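Local coordinates for protein beta-methylmalyl-CoA dehydratase (Chloroflexus aurantiacus, PDB 4E3E) that catalyses the reversible dehydration of beta-methylmalyl-CoA to mesaconyl-CoA in the glyoxylate assimilation cycle, at residues T37-S42 with E215-Q220; P166-V171 with A309-T314; A229-H232 with V237-E240. All coordinates share one frame; numbering follows the deposited sequence.

Contact 1 of 3, residues T37-S42 with E215-Q220; sequences TSLYGS and EAEHMQ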
loop_
_atom_site.group_PDB
_atom_site.type_symbol
_atom_site.label_atom_id
_atom_site.label_comp_id
_atom_site.label_asym_id
_atom_site.label_seq_id
_atom_site.Cartn_x
_atom_site.Cartn_y
_atom_site.Cartn_z
ATOM N N THR A 37 -2.217 8.604 0.830
ATOM C CA THR A 37 -1.156 9.385 0.164
ATOM C C THR A 37 -0.568 8.642 -1.058
ATOM O O THR A 37 -0.367 9.245 -2.113
ATOM C CB THR A 37 -0.051 9.753 1.127
ATOM O OG1 THR A 37 -0.639 10.489 2.201
ATOM C CG2 THR A 37 1.046 10.599 0.443
ATOM N N SER A 38 -0.312 7.340 -0.912
ATOM C CA SER A 38 0.388 6.559 -1.933
ATOM C C SER A 38 -0.519 6.262 -3.119
ATOM O O SER A 38 -0.062 5.864 -4.199
ATOM C CB SER A 38 0.912 5.242 -1.323
ATOM O OG SER A 38 -0.132 4.275 -1.112
ATOM N N LEU A 39 -1.816 6.429 -2.909
ATOM C CA LEU A 39 -2.784 6.105 -3.941
ATOM C C LEU A 39 -3.203 7.360 -4.721
ATOM O O LEU A 39 -3.524 7.273 -5.915
ATOM C CB LEU A 39 -3.990 5.393 -3.318
ATOM C CG LEU A 39 -3.746 3.952 -2.846
ATOM C CD1 LEU A 39 -4.867 3.596 -1.866
ATOM C CD2 LEU A 39 -3.744 3.024 -4.065
ATOM N N TYR A 40 -3.185 8.530 -4.063
ATOM C CA TYR A 40 -3.600 9.752 -4.773
ATOM C C TYR A 40 -2.522 10.824 -4.906
ATOM O O TYR A 40 -2.642 11.714 -5.745
ATOM C CB TYR A 40 -4.898 10.332 -4.191
ATOM C CG TYR A 40 -6.015 9.311 -4.149
ATOM C CD1 TYR A 40 -6.747 9.005 -5.299
ATOM C CD2 TYR A 40 -6.309 8.615 -2.975
ATOM C CE1 TYR A 40 -7.761 8.065 -5.277
ATOM C CE2 TYR A 40 -7.322 7.658 -2.942
ATOM C CZ TYR A 40 -8.047 7.393 -4.096
ATOM O OH TYR A 40 -9.047 6.445 -4.084
ATOM N N GLY A 41 -1.477 10.746 -4.086
ATOM C CA GLY A 41 -0.397 11.727 -4.141
ATOM C C GLY A 41 -0.793 13.111 -3.640
ATOM O O GLY A 41 -0.195 14.099 -4.041
ATOM N N SER A 42 -1.786 13.198 -2.751
ATOM C CA SER A 42 -2.243 14.507 -2.320
ATOM C C SER A 42 -1.119 15.258 -1.586
ATOM O O SER A 42 -0.468 14.710 -0.691
ATOM C CB SER A 42 -3.496 14.410 -1.449
ATOM O OG SER A 42 -3.641 15.576 -0.655
ATOM N N GLU A 215 -5.356 -1.013 -12.537
ATOM C CA GLU A 215 -6.327 -1.897 -11.858
ATOM C C GLU A 215 -6.016 -2.077 -10.372
ATOM O O GLU A 215 -6.918 -1.959 -9.527
ATOM C CB GLU A 215 -6.416 -3.268 -12.528
ATOM C CG GLU A 215 -6.940 -3.252 -13.961
ATOM C CD GLU A 215 -8.455 -3.048 -14.062
ATOM O OE1 GLU A 215 -9.153 -2.806 -13.035
ATOM O OE2 GLU A 215 -8.949 -3.123 -15.187
ATOM N N ALA A 216 -4.743 -2.358 -10.062
ATOM C CA ALA A 216 -4.327 -2.646 -8.692
ATOM C C ALA A 216 -4.573 -1.421 -7.844
ATOM O O ALA A 216 -4.858 -1.526 -6.650
ATOM C CB ALA A 216 -2.855 -3.032 -8.630
ATOM N N GLU A 217 -4.452 -0.253 -8.476
ATOM C CA GLU A 217 -4.574 1.012 -7.768
ATOM C C GLU A 217 -6.004 1.283 -7.277
ATOM O O GLU A 217 -6.206 1.544 -6.085
ATOM C CB GLU A 217 -4.030 2.162 -8.615
ATOM C CG GLU A 217 -4.467 3.571 -8.241
ATOM C CD GLU A 217 -4.442 4.490 -9.470
ATOM O OE1 GLU A 217 -3.637 4.232 -10.402
ATOM O OE2 GLU A 217 -5.233 5.461 -9.523
ATOM N N HIS A 218 -6.989 1.208 -8.166
ATOM C CA HIS A 218 -8.373 1.467 -7.707
ATOM C C HIS A 218 -8.921 0.357 -6.829
ATOM O O HIS A 218 -9.610 0.624 -5.822
ATOM C CB HIS A 218 -9.285 1.841 -8.861
ATOM C CG HIS A 218 -9.677 0.682 -9.699
ATOM N ND1 HIS A 218 -10.647 -0.170 -9.330
ATOM C CD2 HIS A 218 -9.200 0.233 -10.933
ATOM C CE1 HIS A 218 -10.784 -1.117 -10.279
ATOM N NE2 HIS A 218 -9.884 -0.877 -11.241
HETATM N N MSE A 219 -8.519 -0.883 -7.100
HETATM C CA MSE A 219 -8.947 -2.031 -6.249
HETATM C C MSE A 219 -8.393 -1.840 -4.880
HETATM O O MSE A 219 -9.100 -2.051 -3.872
HETATM C CB MSE A 219 -8.500 -3.395 -6.793
HETATM C CG MSE A 219 -9.293 -3.695 -8.067
HETATM SE SE MSE A 219 -8.599 -5.417 -8.738
HETATM C CE MSE A 219 -9.238 -6.722 -7.388
ATOM N N GLN A 220 -7.134 -1.415 -4.793
ATOM C CA GLN A 220 -6.532 -1.222 -3.464
ATOM C C GLN A 220 -7.195 -0.106 -2.630
ATOM O O GLN A 220 -7.354 -0.250 -1.405
ATOM C CB GLN A 220 -5.002 -1.046 -3.549
ATOM C CG GLN A 220 -4.320 -0.796 -2.179
ATOM C CD GLN A 220 -2.801 -0.965 -2.282
ATOM O OE1 GLN A 220 -2.187 -0.460 -3.215
ATOM N NE2 GLN A 220 -2.199 -1.685 -1.344
#
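In this double-hotdog protein, the last turn of helix 30-40, from the N-terminal half, meets the first turns of helix 215-224, from the C-terminal half, through Leu39, with Glu217 and Gln220 opposite it. The contact is buried, and no hydrogen bond crosses it: a leucine methyl meets a backbone carbonyl and an amide oxygen. A single methyl does the touching. CD2 of Leu39 sits 3.5 Å from the backbone O of Glu217 and 4.3 Å from CG of the Glu217 side chain. The same CD2 lies 3.9 Å from OE1 of Gln220, whose side chain runs slantwise to the leucine. Gln220 gets there with CG anti to its own backbone N (chi1 178°) and the chain straight beyond, which brings the amide oxygen up to the leucine methyl. The polar ends are held by others: NE2 of Gln220 bonds Ser38 OG of the third subunit and its OE1 accepts NE2 of Gln220 of the second, while the Glu217 carboxylate takes His252 NE2 on OE2 and Glu214 N on OE1. On the helix itself, His218 NE2 donates to Glu215 OE1 at 2.7 Å with an N-H...O angle of 157°, reaching the anti side of the carboxylate and tilted out of its plane. Around the contact, Leu39 also packs on Ala221 of helix 215-224 and on Gln220 of the second subunit, and Tyr40 touches Ser255 and Leu256 of helix 250-265 and hydrogen-bonds His252.

Contact 2 of 3, residues P166-V171 with A309-T314; sequences PDSVPV and ALRVRT
Arg311 reaches from its strand to Asp167 with a fully extended side chain. CB leaves the strand toward segment 166-171, and CG stands anti to the backbone N (chi1 -176°), continuing the straight run through CD to NE. The Arg311 side chain also packs on Ala297 of strand 288-300 and Asn275 of strand 270-278. At the guanidinium, Ser168 CB lies over one face, toward the rim, 3.7 Å from NH1 and 3.8 Å from CZ of Arg311. Strand 307-318 belongs to the sheet of the C-terminal hotdog half, and segment 166-171 to the long linker between the two halves, which here lies against that sheet. The tip is a salt bridge made end-on: NH1 and NH2 of Arg311 both grip OD2 of Asp167, at 3.0 and 3.1 Å, with that oxygen in the guanidinium plane. The carboxylate is turned 59° to this plane; NH1 meets OD2 nearly in line with its C-O bond and NH2 from further above the carboxylate plane, on the same face. NH2 also forms a salt bridge with Asp343 on strand 338-349, so the arginine has two acidic partners. Further along, CG2 of Val171 rests on CB of Ala309 at 4.4 Å, beside Ile301.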
loop_
_atom_site.group_PDB
_atom_site.type_symbol
_atom_site.label_atom_id
_atom_site.label_comp_id
_atom_site.label_asym_id
_atom_site.label_seq_id
_atom_site.Cartn_x
_atom_site.Cartn_y
_atom_site.Cartn_z
ATOM N N PRO A 166 -31.119 19.918 -0.480
ATOM C CA PRO A 166 -30.464 21.221 -0.428
ATOM C C PRO A 166 -29.523 21.403 -1.619
ATOM O O PRO A 166 -28.887 20.448 -2.042
ATOM C CB PRO A 166 -29.667 21.164 0.877
ATOM C CG PRO A 166 -29.455 19.707 1.141
ATOM C CD PRO A 166 -30.699 19.037 0.625
ATOM N N ASP A 167 -29.447 22.612 -2.165
ATOM C CA ASP A 167 -28.534 22.873 -3.279
ATOM C C ASP A 167 -27.072 22.853 -2.809
ATOM O O ASP A 167 -26.171 22.494 -3.563
ATOM C CB ASP A 167 -28.858 24.218 -3.915
ATOM C CG ASP A 167 -27.905 24.583 -5.031
ATOM O OD1 ASP A 167 -28.037 24.048 -6.152
ATOM O OD2 ASP A 167 -27.023 25.416 -4.783
ATOM N N SER A 168 -26.846 23.248 -1.558
ATOM C CA SER A 168 -25.502 23.300 -0.997
ATOM C C SER A 168 -25.635 23.234 0.516
ATOM O O SER A 168 -26.719 23.486 1.054
ATOM C CB SER A 168 -24.794 24.610 -1.395
ATOM O OG SER A 168 -25.532 25.758 -0.969
ATOM N N VAL A 169 -24.545 22.892 1.193
ATOM C CA VAL A 169 -24.472 23.040 2.644
ATOM C C VAL A 169 -24.304 24.535 2.933
ATOM O O VAL A 169 -23.356 25.142 2.442
ATOM C CB VAL A 169 -23.282 22.250 3.238
ATOM C CG1 VAL A 169 -23.149 22.516 4.741
ATOM C CG2 VAL A 169 -23.430 20.750 2.952
ATOM N N PRO A 170 -25.224 25.140 3.724
ATOM C CA PRO A 170 -25.105 26.578 4.018
ATOM C C PRO A 170 -23.803 26.920 4.747
ATOM O O PRO A 170 -23.341 26.151 5.595
ATOM C CB PRO A 170 -26.297 26.861 4.944
ATOM C CG PRO A 170 -27.264 25.762 4.677
ATOM C CD PRO A 170 -26.447 24.554 4.305
ATOM N N VAL A 171 -23.235 28.075 4.416
ATOM C CA VAL A 171 -21.985 28.525 5.011
ATOM C C VAL A 171 -22.102 28.595 6.549
ATOM O O VAL A 171 -21.117 28.394 7.266
ATOM C CB VAL A 171 -21.515 29.864 4.371
ATOM C CG1 VAL A 171 -22.333 31.053 4.863
ATOM C CG2 VAL A 171 -20.040 30.098 4.630
ATOM N N ALA A 309 -14.583 30.787 2.726
ATOM C CA ALA A 309 -15.017 29.642 1.946
ATOM C C ALA A 309 -15.028 29.948 0.459
ATOM O O ALA A 309 -15.307 31.076 0.043
ATOM C CB ALA A 309 -16.399 29.180 2.390
ATOM N N LEU A 310 -14.730 28.932 -0.337
ATOM C CA LEU A 310 -14.945 28.999 -1.779
ATOM C C LEU A 310 -15.794 27.818 -2.180
ATOM O O LEU A 310 -15.551 26.681 -1.743
ATOM C CB LEU A 310 -13.626 28.948 -2.549
ATOM C CG LEU A 310 -12.589 30.061 -2.349
ATOM C CD1 LEU A 310 -11.265 29.653 -2.993
ATOM C CD2 LEU A 310 -13.065 31.399 -2.902
ATOM N N ARG A 311 -16.809 28.089 -2.987
ATOM C CA ARG A 311 -17.584 27.022 -3.582
ATOM C C ARG A 311 -16.913 26.724 -4.910
ATOM O O ARG A 311 -16.749 27.621 -5.741
ATOM C CB ARG A 311 -19.053 27.409 -3.776
ATOM C CG ARG A 311 -19.908 26.251 -4.303
ATOM C CD ARG A 311 -21.374 26.632 -4.468
ATOM N NE ARG A 311 -22.188 25.470 -4.851
ATOM C CZ ARG A 311 -23.521 25.441 -4.844
ATOM N NH1 ARG A 311 -24.221 26.510 -4.475
ATOM N NH2 ARG A 311 -24.162 24.339 -5.205
ATOM N N VAL A 312 -16.501 25.470 -5.086
ATOM C CA VAL A 312 -15.690 25.069 -6.226
ATOM C C VAL A 312 -16.401 23.970 -6.993
ATOM O O VAL A 312 -16.975 23.059 -6.386
ATOM C CB VAL A 312 -14.300 24.563 -5.762
ATOM C CG1 VAL A 312 -13.419 24.124 -6.947
ATOM C CG2 VAL A 312 -13.586 25.617 -4.912
ATOM N N ARG A 313 -16.379 24.071 -8.322
ATOM C CA ARG A 313 -16.689 22.935 -9.174
ATOM C C ARG A 313 -15.382 22.399 -9.740
ATOM O O ARG A 313 -14.653 23.128 -10.422
ATOM C CB ARG A 313 -17.606 23.324 -10.338
ATOM C CG ARG A 313 -17.995 22.131 -11.214
ATOM C CD ARG A 313 -18.763 22.508 -12.503
ATOM N NE ARG A 313 -19.877 23.428 -12.250
ATOM C CZ ARG A 313 -21.010 23.116 -11.619
ATOM N NH1 ARG A 313 -21.230 21.883 -11.160
ATOM N NH2 ARG A 313 -21.932 24.055 -11.435
ATOM N N THR A 314 -15.079 21.132 -9.461
ATOM C CA THR A 314 -13.978 20.474 -10.162
ATOM C C THR A 314 -14.551 19.451 -11.122
ATOM O O THR A 314 -15.368 18.606 -10.743
ATOM C CB THR A 314 -12.971 19.847 -9.202
ATOM O OG1 THR A 314 -12.473 20.870 -8.305
ATOM C CG2 THR A 314 -11.810 19.229 -9.967
#

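Contact 3 of 3, residues A229-H232 with V237-E240; sequences ARVH and VERE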
loop_
_atom_site.group_PDB
_atom_site.type_symbol
_atom_site.label_atom_id
_atom_site.label_comp_id
_atom_site.label_asym_id
_atom_site.label_seq_id
_atom_site.Cartn_x
_atom_site.Cartn_y
_atom_site.Cartn_z
ATOM N N ALA A 229 -18.552 -3.311 -3.689
ATOM C CA ALA A 229 -19.335 -3.348 -4.937
ATOM C C ALA A 229 -18.576 -4.164 -5.966
ATOM O O ALA A 229 -17.383 -3.976 -6.152
ATOM C CB ALA A 229 -19.662 -1.938 -5.465
ATOM N N ARG A 230 -19.289 -5.056 -6.634
ATOM C CA ARG A 230 -18.684 -6.148 -7.408
ATOM C C ARG A 230 -18.157 -5.735 -8.787
ATOM O O ARG A 230 -17.249 -6.387 -9.336
ATOM C CB ARG A 230 -19.675 -7.322 -7.500
ATOM C CG ARG A 230 -19.997 -7.938 -6.136
ATOM C CD ARG A 230 -21.334 -8.676 -6.042
ATOM N NE ARG A 230 -21.413 -9.320 -4.724
ATOM C CZ ARG A 230 -22.491 -9.883 -4.180
ATOM N NH1 ARG A 230 -23.653 -9.917 -4.827
ATOM N NH2 ARG A 230 -22.395 -10.422 -2.967
ATOM N N VAL A 231 -18.717 -4.661 -9.346
ATOM C CA VAL A 231 -18.218 -4.104 -10.616
ATOM C C VAL A 231 -16.747 -3.655 -10.534
ATOM O O VAL A 231 -16.085 -3.558 -11.557
ATOM C CB VAL A 231 -19.095 -2.933 -11.163
ATOM C CG1 VAL A 231 -20.482 -3.430 -11.566
ATOM C CG2 VAL A 231 -19.178 -1.775 -10.159
ATOM N N HIS A 232 -16.256 -3.350 -9.330
ATOM C CA HIS A 232 -14.861 -2.937 -9.162
ATOM C C HIS A 232 -13.866 -4.082 -9.199
ATOM O O HIS A 232 -12.682 -3.877 -9.504
ATOM C CB HIS A 232 -14.673 -2.168 -7.851
ATOM C CG HIS A 232 -15.690 -1.063 -7.633
ATOM N ND1 HIS A 232 -16.102 -0.243 -8.626
ATOM C CD2 HIS A 232 -16.353 -0.638 -6.465
ATOM C CE1 HIS A 232 -17.005 0.639 -8.137
ATOM N NE2 HIS A 232 -17.143 0.407 -6.807
ATOM N N VAL A 237 -16.693 -11.697 -14.264
ATOM C CA VAL A 237 -18.056 -11.232 -14.565
ATOM C C VAL A 237 -18.049 -10.010 -15.474
ATOM O O VAL A 237 -18.755 -9.980 -16.494
ATOM C CB VAL A 237 -18.854 -10.924 -13.279
ATOM C CG1 VAL A 237 -20.161 -10.192 -13.605
ATOM C CG2 VAL A 237 -19.140 -12.228 -12.529
ATOM N N GLU A 238 -17.247 -9.008 -15.118
ATOM C CA GLU A 238 -17.305 -7.729 -15.819
ATOM C C GLU A 238 -16.859 -7.839 -17.261
ATOM O O GLU A 238 -17.301 -7.048 -18.099
ATOM C CB GLU A 238 -16.558 -6.612 -15.079
ATOM C CG GLU A 238 -17.279 -6.150 -13.824
ATOM C CD GLU A 238 -18.779 -5.971 -14.049
ATOM O OE1 GLU A 238 -19.180 -5.275 -15.001
ATOM O OE2 GLU A 238 -19.565 -6.540 -13.275
ATOM N N ARG A 239 -16.045 -8.825 -17.552
ATOM C CA ARG A 239 -15.537 -9.038 -18.887
ATOM C C ARG A 239 -16.660 -9.404 -19.813
ATOM O O ARG A 239 -16.576 -9.177 -20.994
ATOM C CB ARG A 239 -14.382 -10.031 -18.910
ATOM C CG ARG A 239 -14.590 -11.270 -19.726
ATOM C CD ARG A 239 -13.735 -12.420 -19.241
ATOM N NE ARG A 239 -12.324 -12.187 -19.444
ATOM C CZ ARG A 239 -11.366 -12.625 -18.639
ATOM N NH1 ARG A 239 -10.118 -12.339 -18.923
ATOM N NH2 ARG A 239 -11.653 -13.335 -17.557
ATOM N N GLU A 240 -17.701 -10.002 -19.278
ATOM C CA GLU A 240 -18.865 -10.346 -20.101
ATOM C C GLU A 240 -19.812 -9.159 -20.216
ATOM O O GLU A 240 -20.638 -9.138 -21.108
ATOM C CB GLU A 240 -19.607 -11.588 -19.581
ATOM C CG GLU A 240 -18.737 -12.826 -19.377
ATOM C CD GLU A 240 -17.968 -13.252 -20.627
ATOM O OE1 GLU A 240 -18.529 -13.191 -21.750
ATOM O OE2 GLU A 240 -16.796 -13.666 -20.477
HETATM O O HOH W 1 -18.937 -7.927 -11.101
#
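Glu238 folds its side chain back against Val231, seven residues earlier, where the chain turns from the loop after helix 215-224 into helix 235-238. CG stands anti to the carbonyl carbon of Glu238 (chi1 -72°), and the bend comes at chi2 (-44°), which curls the chain so that its methylene and its carboxylate both lie along Val231. CG of Glu238 comes within 3.6 Å of the backbone O of Val231. Beyond it, the carboxylate offers a face to the valine: CG1 of Val231 lies over that face, 3.7 Å from OE2 and 3.9 Å from CD of Glu238. Val231 places this methyl with CG1 beside its backbone N (chi1 -66°). OE2 of Glu238 also comes 3.8 Å from CA of Val231. No direct hydrogen bond joins the two segments; one water bridges them, giving one hydrogen to OE2 of Glu238 at 2.7 Å and the other, in a weak bond, to O of Arg230 at 2.9 Å. Replacing Glu238 by an alanine would probably leave the water without its stronger acceptor and strip the cover from the Val231 methyl. Arg230 itself carries its extended side chain away from Glu238, to a salt bridge between its NE and Asp209 OD2 of the third subunit. The turn follows helix 215-224; Ile247, just before helix 250-265, pairs its backbone with Val231, and Asn234, the residue before helix 235-238, accepts the N-H of Val237 through OD1. Val237 packs on Tyr290 of the third subunit, on that subunit's strand 288-300.

How the contacts relate
From the N terminus, helix 30-40 of the first hotdog half opens contact 1, and the linker after strand 138-149 opens contact 2 before helix 215-224 closes contact 1. Contact 2 closes last, on strand 307-318, so the two loops cross. Contact 3 is local: it opens and closes after contact 1, nested inside the loop of contact 2. Contact 1 joins helices of the two halves, contact 2 lays the linker on the second half's sheet, and contact 3 lies within the turn between helix 215-224 and helix 235-238. Contacts 1 and 3 touch, packing His218 CE1 3.4 Å from His232 O, and both reach the third subunit; contact 2 touches neither.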